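Local coordinates for cytochrome P450 268A2 Cyp268A2 (Mycobacterium marinum, PDB 6BLD), which belongs to the cytochrome P450 family, binding protoporphyrin IX iron and holding (3E,5E)-6,10-dimethylundeca-3,5,9-trien-2-one in a neighbouring pocket, at residues A[105-108]-A[109-113]; A[145-148]-A[149-153]; A[194-198]-A[199-203]; A[286-290]-A[291-295]; A[319-323]-A[324-328]. One frame throughout, in Å; residues are numbered along the deposited sequence.

Overall arrangement
All five contacts are local, each sitting where one element gives way to the next, and none touches another. Contact 1, partly buried, leads into helix 109-117 and is the one that bonds directly to the haem. Contacts 2 and 3 lie at the surface: contact 2 leaves a long helix through a run of glycines, whereas contact 3 is knotted by an arginine on backbone carbonyls. Contacts 4 and 5 are partly buried, one a helix-to-helix corner with aliphatic and aromatic packing, the other a beta hairpin built on paired main-chain bonds. Contacts 1 and 2 stand on opposite sides of the chain's centre, their own centres about 44 Å apart, and contacts 3 and 4 are likewise opposed.

Contact 1 of 5, residues A[105-108]-A[109-113]; sequences MDPP and RHTKL. With HEM (protoporphyrin IX containing Fe), chain B.
His-110 is tied to Asp-106 through its backbone and to the haem through its ring. Its N donates to Asp-106 O at 3.0 Å. At the other end, NE2 gives a nearly straight bond (176°) to the propionate oxygen O1A of the haem, 2.6 Å away, with the carboxylate carbon lying in the plane of the imidazole at its edge. CG stands anti to the backbone N (chi1 166°), which swings the ring off the helix toward the porphyrin. A second bond of the helix's first turn runs from Lys-112 N to Pro-108 O, 3.0 Å. The peptide bond before Pro-108 is cis, right where the loop passes into the helix.

Met-105 packs under this turn. Its extended side chain brings SD to 3.6 Å from Arg-109 CG and to 3.8 Å from Leu-113 CD1, crossing the leucine at about a right angle. On the outer side, Pro-107 CB rests on Thr-111 OG1 at 3.6 Å.

The arrangement is consistent with the start of the P450 C helix, where a histidine and an arginine four residues on commonly bind the haem propionates; here Arg-114 NH1 is hydrogen-bonded to the haem, as are His-370 and Arg-313. Asp-106 fastens the incoming loop to the backbone of Ser-82 and Gly-83, just past strand 80-81, while Leu-113 packs on Phe-102 and on Leu-245, ahead of helix 247-278.

Contact 2 of 5, residues A[145-148]-A[149-153]; sequences RMAG and GGVDF
Beyond Ala-147 the chain leaves helix 123-147 at Gly-148, whose positive phi (88°) ends the helical path, and a type II beta turn from Gly-148 to Val-151 then carries it into a short, weakly bonded strand about 151-152. Gly-148 N still reaches back to Arg-145 O at 3.1 Å, a last bond at the helix end. Gly-150, third in the turn, also takes positive phi, a region that glycine enters easily.

The side-chain contact is light. Val-151 comes back toward the helix end, and its CG1 meets Ala-147 CB at 4.2 Å. With chi1 at 86°, that branch is set between the backbone N and the carbonyl carbon. Both residues also lean on His-156 of helix 153-158, so His-156 touches both partners of the apolar contact.

Val-151 and Gly-150 are hydrogen-bonded through their backbones to Cys-417, which places the turn at the margin of the sheet formed with strand 411-418. Asp-152 then serves as N-cap of helix 153-158, using OD2 on Glu-155 N. Inside the turn, Gly-148 O is buried against Val-151 CG1 at 3.7 Å and has no polar partner in the model.

Contact 3 of 5, residues A[194-198]-A[199-203]; sequences RYLNG and REPLA
The backbone N of Arg-199 closes a type I' beta turn on Leu-196 O, and its side chain folds back to the same carbonyl and to Tyr-195 O. The turn links helix 193-196 to helix 201-225 in what is probably the F-G region of the P450 fold. Leu-196 O is thus gripped twice by one arginine. The side-chain NE approaches it at 2.6 Å in an almost straight bond (168°), and the backbone N comes at 3.1 Å from the opposite face of the carbonyl plane. Next to it, NH2 bonds Tyr-195 O at 2.7 Å. Both oxygens lie close to the guanidinium plane, at its edge, so the flat group is held against rotation by neighbouring carbonyls at the end of the helix. A bend at chi3 (-66°) is what folds the chain back there. The tyrosine ring sits obliquely beside NH2.

The apolar contact is that of Leu-196 CD1 with Pro-201 CB, 3.8 Å away; separately, Leu-196 CB lies against Arg-199 O at 3.4 Å. The proline opens helix 201-225 and also touches Leu-52; further along the same helix, Leu-205 and Gln-209 line the pocket of the bound (3E,5E)-6,10-dimethylundeca-3,5,9-trien-2-one.

Glu-200 caps that helix. Its OE1 takes a weak bond from Ala-203 N, and its OE2 accepts from Leu-202 N at 2.9 Å, the donor standing above the carboxylate plane.

Contact 4 of 5, residues A[286-290]-A[291-295]; sequences LLADF and DTRIG
Phe-290 O receives two backbone donors of the new helix, Ile-294 N, nearly along the C=O axis at 2.8 Å, and Arg-293 N, from above the carbonyl plane at 3.1 Å. Here the chain turns a corner from helix 280-288 into helix 290-305, the J and K helices of the P450 fold, with Asp-289 as the non-helical link (phi -159°, psi 73°). Arg-293 N also has a weak bond to Asp-289 O, so it is shared between two carbonyls.

The side chains of Phe-290 and Ile-294 run alongside each other in the same direction. Ile-294 CB stands over the phenyl face, 4.0 Å from the ring centroid and 16° off its normal, a CH-pi contact; its CG1 closes on Phe-290 CZ at 3.5 Å. Leu-286, one helix back, adds its CD1 to Ile-294 CD1 at 4.1 Å, joining the two helices through apolar branches.

Asp-289 occupies the N-cap position but makes no capping bond to the backbone. Thr-292 OG1 instead donates to its OD1 at 3.0 Å, from above the carboxylate plane. Arg-293, extended from CG to NE, lays one face of its guanidinium over Asp-289 CB; its NH1 bonds Trp-285 O, and a cation-pi contact joins the same two residues.

Asp-289 OD2 is 4.5 Å from Arg-293 NE, far off the plane of the guanidinium. The pair can therefore attract only as nearby charges; the directional polar bonds here are those of the backbone, Thr-292 OG1 and, to Trp-285 O, Arg-293 NH1.

Contact 5 of 5, residues A[319-323]-A[324-328]; sequences FELGG and QLIRA
Gln-324 O is the oxygen that strand 319-321 grips: Leu-321 N gives it a straight bond (170°) at 2.8 Å, and Glu-320 CA adds a CA-H...O contact at 3.3 Å. Gln-324 N returns the bond to Leu-321 O at 3.0 Å and so closes a type I' turn over Gly-322 and Gly-323. At the next hydrogen-bonded pair, beyond Glu-320 and Leu-325, Phe-319 and Ile-326 exchange bonds in both directions, the shorter being Ile-326 N to Phe-319 O at 2.7 Å. The result is a beta hairpin with a two-residue type I' loop.

Leu-321 and Ile-326 extend next to one another on one face, with Leu-321 CB 3.9 Å from Ile-326 CD1. That face turns to the body of the protein: the leucine packs on helix 67-75, the isoleucine on Trp-62, and Phe-319 meets the ring of Phe-80 edge-to-face. Gln-324, bent at chi2 (-76°), folds over the peptide of Gly-323. On the other face, Leu-325 CD1 sits 4.0 Å from Phe-319 O.

Paired main-chain bonds thus satisfy the facing N and O atoms of Phe-319, Leu-321, Gln-324 and Ile-326, while Leu-321, Ile-326 and Phe-319 bring apolar contacts with the rest of the fold.

Contact 1 of 5, residues A[105-108]-A[109-113]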
# COMPACT_ATOMS: atom_id res chain seq x y z
N MET A 105 7.50 13.80 1.57
CA MET A 105 7.61 15.23 1.80
C MET A 105 7.16 15.55 3.22
O MET A 105 6.28 14.88 3.77
CB MET A 105 6.77 16.04 0.80
CG MET A 105 7.36 16.12 -0.60
SD MET A 105 6.43 17.25 -1.65
CE MET A 105 7.06 16.82 -3.26
N ASP A 106 7.76 16.58 3.79
CA ASP A 106 7.39 17.09 5.10
C ASP A 106 6.64 18.40 4.96
O ASP A 106 6.67 19.04 3.90
CB ASP A 106 8.64 17.29 5.97
CG ASP A 106 9.35 15.99 6.29
OD1 ASP A 106 8.69 15.07 6.82
OD2 ASP A 106 10.56 15.89 6.01
N PRO A 107 5.92 18.83 6.00
CA PRO A 107 5.36 20.17 5.99
C PRO A 107 6.47 21.20 5.85
O PRO A 107 7.61 20.96 6.29
CB PRO A 107 4.66 20.28 7.35
CG PRO A 107 4.34 18.87 7.71
CD PRO A 107 5.47 18.05 7.17
N PRO A 108 6.18 22.36 5.25
CA PRO A 108 4.86 22.79 4.78
C PRO A 108 4.48 22.32 3.38
O PRO A 108 3.30 22.38 3.03
CB PRO A 108 4.97 24.31 4.81
CG PRO A 108 6.40 24.57 4.48
CD PRO A 108 7.19 23.42 5.07
N ARG A 109 5.45 21.85 2.59
CA ARG A 109 5.15 21.49 1.20
C ARG A 109 4.18 20.31 1.13
O ARG A 109 3.31 20.27 0.24
CB ARG A 109 6.44 21.17 0.45
CG ARG A 109 6.22 20.83 -1.03
CD ARG A 109 7.32 21.39 -1.91
NE ARG A 109 7.00 21.24 -3.33
CZ ARG A 109 6.46 22.20 -4.07
NH1 ARG A 109 6.16 23.38 -3.54
NH2 ARG A 109 6.20 21.98 -5.35
N HIS A 110 4.30 19.35 2.04
CA HIS A 110 3.34 18.25 2.07
C HIS A 110 1.93 18.76 2.34
O HIS A 110 0.96 18.26 1.75
CB HIS A 110 3.74 17.22 3.13
CG HIS A 110 2.65 16.24 3.45
ND1 HIS A 110 1.73 16.44 4.45
CD2 HIS A 110 2.33 15.05 2.88
CE1 HIS A 110 0.89 15.42 4.49
NE2 HIS A 110 1.24 14.56 3.55
N THR A 111 1.79 19.75 3.22
CA THR A 111 0.48 20.31 3.51
C THR A 111 -0.09 21.02 2.28
O THR A 111 -1.29 20.95 2.02
CB THR A 111 0.56 21.27 4.70
OG1 THR A 111 1.53 20.78 5.63
CG2 THR A 111 -0.79 21.38 5.39
N LYS A 112 0.77 21.71 1.52
CA LYS A 112 0.32 22.41 0.32
C LYS A 112 -0.22 21.43 -0.71
O LYS A 112 -1.33 21.61 -1.24
CB LYS A 112 1.47 23.22 -0.28
CG LYS A 112 1.90 24.43 0.53
CD LYS A 112 3.18 25.02 -0.04
CE LYS A 112 3.51 26.36 0.58
NZ LYS A 112 4.88 26.81 0.23
N LEU A 113 0.55 20.38 -1.02
CA LEU A 113 0.19 19.50 -2.12
C LEU A 113 -0.98 18.59 -1.77
O LEU A 113 -1.88 18.39 -2.59
CB LEU A 113 1.41 18.68 -2.55
CG LEU A 113 2.58 19.49 -3.10
CD1 LEU A 113 3.62 18.59 -3.75
CD2 LEU A 113 2.09 20.54 -4.09
CHA HEM B . -0.63 6.77 2.17
CHB HEM B . -3.61 6.94 -1.65
CHC HEM B . -5.48 2.64 -0.39
CHD HEM B . -1.89 2.15 2.86
C1A HEM B . -1.28 7.20 1.03
C2A HEM B . -1.04 8.45 0.33
C3A HEM B . -1.87 8.50 -0.72
C4A HEM B . -2.65 7.28 -0.73
CMA HEM B . -1.97 9.65 -1.75
CAA HEM B . -0.03 9.54 0.74
CBA HEM B . -0.66 10.41 1.82
CGA HEM B . 0.36 11.37 2.37
O1A HEM B . -0.05 12.38 3.00
O2A HEM B . 1.58 11.13 2.18
C1B HEM B . -4.42 5.83 -1.61
C2B HEM B . -5.57 5.59 -2.46
C3B HEM B . -6.10 4.41 -2.12
C4B HEM B . -5.30 3.84 -1.04
CMB HEM B . -6.10 6.53 -3.56
CAB HEM B . -7.35 3.83 -2.83
CBB HEM B . -7.96 2.72 -2.43
C1C HEM B . -4.67 2.13 0.61
C2C HEM B . -4.86 0.87 1.31
C3C HEM B . -3.86 0.74 2.20
C4C HEM B . -3.02 1.91 2.10
CMC HEM B . -6.02 -0.11 1.02
CAC HEM B . -3.57 -0.38 3.22
CBC HEM B . -4.43 -1.36 3.52
C1D HEM B . -1.24 3.36 2.98
C2D HEM B . -0.15 3.66 3.89
C3D HEM B . 0.20 4.93 3.70
C4D HEM B . -0.66 5.49 2.67
CMD HEM B . 0.48 2.66 4.88
CAD HEM B . 1.32 5.69 4.45
CBD HEM B . 0.81 6.11 5.82
CGD HEM B . 1.89 6.80 6.61
O1D HEM B . 1.63 7.16 7.79
O2D HEM B . 3.01 7.00 6.07
NA HEM B . -2.26 6.51 0.35
NB HEM B . -4.29 4.75 -0.76
NC HEM B . -3.54 2.73 1.12
ND HEM B . -1.53 4.49 2.26
FE HEM B . -3.05 4.71 0.91

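Contact 2 of 5, residues A[145-148]-A[149-153]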
# COMPACT_ATOMS: atom_id res chain seq x y z
N ARG A 145 -17.94 -14.30 -13.10
CA ARG A 145 -18.78 -15.49 -13.14
C ARG A 145 -18.84 -16.08 -14.54
O ARG A 145 -18.78 -17.30 -14.71
CB ARG A 145 -20.19 -15.14 -12.65
CG ARG A 145 -21.08 -16.35 -12.43
CD ARG A 145 -22.53 -15.93 -12.23
NE ARG A 145 -23.21 -15.71 -13.50
CZ ARG A 145 -23.34 -14.52 -14.08
NH1 ARG A 145 -22.84 -13.43 -13.50
NH2 ARG A 145 -23.97 -14.42 -15.24
N MET A 146 -18.97 -15.23 -15.56
CA MET A 146 -18.97 -15.71 -16.94
C MET A 146 -17.63 -16.31 -17.35
O MET A 146 -17.59 -17.13 -18.26
CB MET A 146 -19.35 -14.58 -17.89
CG MET A 146 -20.62 -13.84 -17.50
SD MET A 146 -21.21 -12.72 -18.79
CE MET A 146 -19.66 -12.11 -19.44
N ALA A 147 -16.54 -15.90 -16.69
CA ALA A 147 -15.24 -16.50 -16.99
C ALA A 147 -15.16 -17.94 -16.52
O ALA A 147 -14.38 -18.73 -17.06
CB ALA A 147 -14.12 -15.67 -16.35
N GLY A 148 -15.95 -18.31 -15.51
CA GLY A 148 -15.99 -19.66 -15.01
C GLY A 148 -14.95 -19.93 -13.94
O GLY A 148 -14.02 -19.15 -13.71
N GLY A 149 -15.13 -21.06 -13.26
CA GLY A 149 -14.21 -21.45 -12.21
C GLY A 149 -12.84 -21.82 -12.74
O GLY A 149 -12.66 -22.15 -13.91
N GLY A 150 -11.86 -21.76 -11.84
CA GLY A 150 -10.48 -22.05 -12.20
C GLY A 150 -9.72 -20.88 -12.78
O GLY A 150 -8.52 -21.01 -13.03
N VAL A 151 -10.37 -19.74 -13.00
CA VAL A 151 -9.70 -18.59 -13.58
C VAL A 151 -8.94 -17.83 -12.50
O VAL A 151 -9.19 -17.97 -11.30
CB VAL A 151 -10.71 -17.67 -14.31
CG1 VAL A 151 -11.34 -16.69 -13.33
CG2 VAL A 151 -10.04 -16.95 -15.46
N ASP A 152 -7.97 -17.02 -12.93
CA ASP A 152 -7.15 -16.26 -12.00
C ASP A 152 -7.97 -15.15 -11.36
O ASP A 152 -8.51 -14.28 -12.05
CB ASP A 152 -5.94 -15.68 -12.73
CG ASP A 152 -5.12 -14.75 -11.85
OD1 ASP A 152 -4.97 -15.05 -10.65
OD2 ASP A 152 -4.62 -13.72 -12.36
N PHE A 153 -8.06 -15.18 -10.02
CA PHE A 153 -8.85 -14.19 -9.30
C PHE A 153 -8.19 -12.81 -9.34
O PHE A 153 -8.89 -11.80 -9.26
CB PHE A 153 -9.06 -14.64 -7.86
CG PHE A 153 -9.88 -13.69 -7.03
CD1 PHE A 153 -11.25 -13.59 -7.22
CD2 PHE A 153 -9.27 -12.90 -6.07
CE1 PHE A 153 -12.00 -12.72 -6.45
CE2 PHE A 153 -10.02 -12.03 -5.30
CZ PHE A 153 -11.39 -11.93 -5.49

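Contact 3 of 5, residues A[194-198]-A[199-203]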
# COMPACT_ATOMS: atom_id res chain seq x y z
N ARG A 194 9.48 -13.68 -11.22
CA ARG A 194 8.37 -14.04 -12.09
C ARG A 194 7.82 -12.85 -12.85
O ARG A 194 7.18 -13.04 -13.89
CB ARG A 194 7.25 -14.69 -11.27
CG ARG A 194 7.11 -16.19 -11.49
CD ARG A 194 6.05 -16.78 -10.58
NE ARG A 194 6.33 -18.18 -10.25
CZ ARG A 194 7.22 -18.57 -9.34
NH1 ARG A 194 7.91 -17.67 -8.65
NH2 ARG A 194 7.41 -19.86 -9.10
N TYR A 195 8.05 -11.63 -12.37
CA TYR A 195 7.62 -10.44 -13.09
C TYR A 195 8.71 -9.90 -14.01
O TYR A 195 8.42 -9.53 -15.15
CB TYR A 195 7.18 -9.34 -12.12
CG TYR A 195 6.48 -8.20 -12.82
CD1 TYR A 195 5.13 -8.29 -13.14
CD2 TYR A 195 7.18 -7.06 -13.19
CE1 TYR A 195 4.49 -7.26 -13.79
CE2 TYR A 195 6.54 -6.03 -13.85
CZ TYR A 195 5.20 -6.13 -14.15
OH TYR A 195 4.55 -5.11 -14.80
N LEU A 196 9.95 -9.83 -13.52
CA LEU A 196 11.04 -9.32 -14.35
C LEU A 196 11.31 -10.25 -15.53
O LEU A 196 11.56 -9.78 -16.65
CB LEU A 196 12.30 -9.14 -13.51
CG LEU A 196 12.20 -8.14 -12.35
CD1 LEU A 196 13.55 -8.01 -11.65
CD2 LEU A 196 11.73 -6.78 -12.85
N ASN A 197 11.26 -11.56 -15.30
CA ASN A 197 11.50 -12.57 -16.33
C ASN A 197 12.86 -12.36 -17.00
O ASN A 197 12.98 -12.35 -18.23
CB ASN A 197 10.37 -12.58 -17.37
CG ASN A 197 9.07 -13.10 -16.80
OD1 ASN A 197 9.04 -14.15 -16.14
ND2 ASN A 197 7.98 -12.38 -17.04
N GLY A 198 13.89 -12.18 -16.17
CA GLY A 198 15.24 -11.99 -16.64
C GLY A 198 15.64 -10.55 -16.89
O GLY A 198 16.84 -10.27 -16.98
N ARG A 199 14.68 -9.64 -16.99
CA ARG A 199 15.00 -8.24 -17.23
C ARG A 199 15.59 -7.60 -15.98
O ARG A 199 15.22 -7.92 -14.85
CB ARG A 199 13.75 -7.47 -17.66
CG ARG A 199 13.08 -8.01 -18.91
CD ARG A 199 11.73 -7.36 -19.14
NE ARG A 199 10.77 -7.71 -18.09
CZ ARG A 199 9.57 -7.15 -17.95
NH1 ARG A 199 9.18 -6.19 -18.78
NH2 ARG A 199 8.77 -7.53 -16.97
N GLU A 200 16.52 -6.68 -16.20
CA GLU A 200 17.10 -5.93 -15.09
C GLU A 200 16.04 -5.00 -14.51
O GLU A 200 15.35 -4.31 -15.27
CB GLU A 200 18.32 -5.15 -15.56
CG GLU A 200 19.20 -4.61 -14.44
CD GLU A 200 18.73 -3.26 -13.94
OE1 GLU A 200 18.52 -2.36 -14.78
OE2 GLU A 200 18.57 -3.10 -12.71
N PRO A 201 15.88 -4.95 -13.18
CA PRO A 201 14.73 -4.23 -12.61
C PRO A 201 14.72 -2.73 -12.88
O PRO A 201 13.64 -2.16 -13.06
CB PRO A 201 14.84 -4.53 -11.11
CG PRO A 201 16.26 -4.94 -10.90
CD PRO A 201 16.65 -5.66 -12.15
N LEU A 202 15.88 -2.08 -12.91
CA LEU A 202 15.90 -0.62 -13.06
C LEU A 202 15.32 -0.20 -14.41
O LEU A 202 14.63 0.82 -14.50
CB LEU A 202 17.32 -0.09 -12.90
CG LEU A 202 17.91 -0.20 -11.49
CD1 LEU A 202 19.34 0.34 -11.45
CD2 LEU A 202 17.03 0.51 -10.48
N ALA A 203 15.59 -0.97 -15.46
CA ALA A 203 15.04 -0.64 -16.77
C ALA A 203 13.54 -0.85 -16.81
O ALA A 203 12.81 -0.07 -17.44
CB ALA A 203 15.73 -1.47 -17.86

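Contact 4 of 5, residues A[286-290]-A[291-295]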
# COMPACT_ATOMS: atom_id res chain seq x y z
N LEU A 286 -19.98 -13.22 8.72
CA LEU A 286 -20.22 -11.99 7.97
C LEU A 286 -21.49 -12.09 7.14
O LEU A 286 -22.27 -11.13 7.07
CB LEU A 286 -19.02 -11.69 7.08
CG LEU A 286 -19.14 -10.51 6.10
CD1 LEU A 286 -19.49 -9.23 6.85
CD2 LEU A 286 -17.86 -10.35 5.30
N LEU A 287 -21.73 -13.24 6.51
CA LEU A 287 -22.91 -13.42 5.68
C LEU A 287 -24.20 -13.38 6.50
O LEU A 287 -25.24 -12.94 6.00
CB LEU A 287 -22.81 -14.73 4.91
CG LEU A 287 -24.03 -15.21 4.12
CD1 LEU A 287 -24.37 -14.22 3.01
CD2 LEU A 287 -23.80 -16.60 3.55
N ALA A 288 -24.14 -13.80 7.77
CA ALA A 288 -25.33 -13.84 8.60
C ALA A 288 -25.89 -12.45 8.90
O ALA A 288 -27.08 -12.33 9.21
CB ALA A 288 -25.03 -14.57 9.92
N ASP A 289 -25.06 -11.41 8.82
CA ASP A 289 -25.50 -10.05 9.07
C ASP A 289 -24.54 -9.07 8.42
O ASP A 289 -23.76 -8.40 9.11
CB ASP A 289 -25.61 -9.78 10.58
CG ASP A 289 -26.60 -8.68 10.90
OD1 ASP A 289 -27.02 -7.96 9.97
OD2 ASP A 289 -26.96 -8.53 12.09
N PHE A 290 -24.59 -8.97 7.09
CA PHE A 290 -23.54 -8.29 6.33
C PHE A 290 -23.50 -6.80 6.63
O PHE A 290 -22.44 -6.25 6.96
CB PHE A 290 -23.74 -8.54 4.84
CG PHE A 290 -22.65 -7.96 3.98
CD1 PHE A 290 -21.52 -8.71 3.68
CD2 PHE A 290 -22.76 -6.68 3.46
CE1 PHE A 290 -20.52 -8.19 2.89
CE2 PHE A 290 -21.75 -6.15 2.67
CZ PHE A 290 -20.64 -6.91 2.38
N ASP A 291 -24.64 -6.12 6.52
CA ASP A 291 -24.65 -4.66 6.63
C ASP A 291 -24.22 -4.19 8.01
O ASP A 291 -23.65 -3.10 8.14
CB ASP A 291 -26.03 -4.12 6.27
CG ASP A 291 -26.37 -4.30 4.80
OD1 ASP A 291 -25.73 -3.64 3.96
OD2 ASP A 291 -27.27 -5.11 4.50
N THR A 292 -24.46 -5.00 9.04
CA THR A 292 -24.05 -4.64 10.39
C THR A 292 -22.61 -5.03 10.70
O THR A 292 -21.98 -4.42 11.57
CB THR A 292 -24.98 -5.31 11.41
OG1 THR A 292 -26.34 -5.19 10.97
CG2 THR A 292 -24.85 -4.64 12.78
N ARG A 293 -22.05 -6.02 9.98
CA ARG A 293 -20.75 -6.57 10.32
C ARG A 293 -19.67 -6.30 9.28
O ARG A 293 -18.50 -6.63 9.53
CB ARG A 293 -20.87 -8.08 10.54
CG ARG A 293 -21.81 -8.46 11.68
CD ARG A 293 -22.17 -9.93 11.65
NE ARG A 293 -22.89 -10.33 12.86
CZ ARG A 293 -23.30 -11.56 13.11
NH1 ARG A 293 -23.07 -12.54 12.25
NH2 ARG A 293 -23.96 -11.83 14.24
N ILE A 294 -20.01 -5.71 8.13
CA ILE A 294 -19.00 -5.48 7.10
C ILE A 294 -17.99 -4.44 7.55
O ILE A 294 -16.83 -4.45 7.10
CB ILE A 294 -19.68 -5.09 5.77
CG1 ILE A 294 -18.65 -5.05 4.64
CG2 ILE A 294 -20.41 -3.76 5.90
CD1 ILE A 294 -17.83 -6.32 4.51
N GLY A 295 -18.38 -3.53 8.44
CA GLY A 295 -17.48 -2.50 8.92
C GLY A 295 -16.24 -3.04 9.60
O GLY A 295 -15.11 -2.75 9.19

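Contact 5 of 5, residues A[319-323]-A[324-328]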
# COMPACT_ATOMS: atom_id res chain seq x y z
N PHE A 319 16.39 10.71 19.44
CA PHE A 319 15.10 10.32 19.99
C PHE A 319 15.22 8.95 20.65
O PHE A 319 15.78 8.02 20.07
CB PHE A 319 14.03 10.28 18.90
CG PHE A 319 12.63 10.21 19.43
CD1 PHE A 319 12.02 8.99 19.68
CD2 PHE A 319 11.91 11.37 19.69
CE1 PHE A 319 10.73 8.92 20.17
CE2 PHE A 319 10.62 11.30 20.18
CZ PHE A 319 10.03 10.08 20.42
N GLU A 320 14.68 8.85 21.86
CA GLU A 320 14.69 7.60 22.62
C GLU A 320 13.43 6.81 22.30
O GLU A 320 12.31 7.28 22.55
CB GLU A 320 14.79 7.90 24.12
CG GLU A 320 14.77 6.68 25.00
CD GLU A 320 15.13 7.01 26.44
OE1 GLU A 320 14.25 7.50 27.17
OE2 GLU A 320 16.30 6.80 26.82
N LEU A 321 13.60 5.61 21.76
CA LEU A 321 12.48 4.75 21.39
C LEU A 321 12.83 3.30 21.69
O LEU A 321 13.87 2.81 21.25
CB LEU A 321 12.13 4.91 19.91
CG LEU A 321 10.85 4.21 19.45
CD1 LEU A 321 9.62 4.98 19.92
CD2 LEU A 321 10.84 4.06 17.94
N GLY A 322 11.96 2.63 22.44
CA GLY A 322 12.21 1.25 22.81
C GLY A 322 13.48 1.05 23.61
O GLY A 322 14.13 0.01 23.48
N GLY A 323 13.85 2.03 24.43
CA GLY A 323 15.08 1.94 25.19
C GLY A 323 16.34 2.17 24.39
O GLY A 323 17.44 1.94 24.91
N GLN A 324 16.22 2.61 23.14
CA GLN A 324 17.36 2.84 22.27
C GLN A 324 17.37 4.30 21.82
O GLN A 324 16.32 4.88 21.54
CB GLN A 324 17.32 1.91 21.05
CG GLN A 324 17.27 0.44 21.41
CD GLN A 324 18.61 -0.09 21.87
OE1 GLN A 324 19.65 0.25 21.31
NE2 GLN A 324 18.60 -0.94 22.89
N LEU A 325 18.57 4.88 21.74
CA LEU A 325 18.72 6.28 21.35
C LEU A 325 18.96 6.34 19.85
O LEU A 325 20.08 6.16 19.37
CB LEU A 325 19.87 6.92 22.12
CG LEU A 325 20.09 8.41 21.85
CD1 LEU A 325 18.87 9.23 22.23
CD2 LEU A 325 21.33 8.91 22.58
N ILE A 326 17.89 6.60 19.09
CA ILE A 326 18.03 6.83 17.66
C ILE A 326 18.73 8.16 17.45
O ILE A 326 18.36 9.18 18.04
CB ILE A 326 16.65 6.81 16.98
CG1 ILE A 326 15.98 5.45 17.19
CG2 ILE A 326 16.79 7.12 15.50
CD1 ILE A 326 14.51 5.44 16.84
N ARG A 327 19.76 8.16 16.60
CA ARG A 327 20.55 9.36 16.36
C ARG A 327 19.98 10.14 15.18
O ARG A 327 19.31 9.60 14.30
CB ARG A 327 22.01 9.00 16.09
CG ARG A 327 22.66 8.20 17.20
CD ARG A 327 22.83 9.03 18.46
NE ARG A 327 23.83 8.47 19.36
CZ ARG A 327 24.31 9.09 20.43
NH1 ARG A 327 23.87 10.31 20.74
NH2 ARG A 327 25.22 8.50 21.19
N ALA A 328 20.27 11.44 15.18
CA ALA A 328 19.83 12.31 14.10
C ALA A 328 20.43 11.86 12.77
O ALA A 328 21.63 11.59 12.68
CB ALA A 328 20.22 13.76 14.39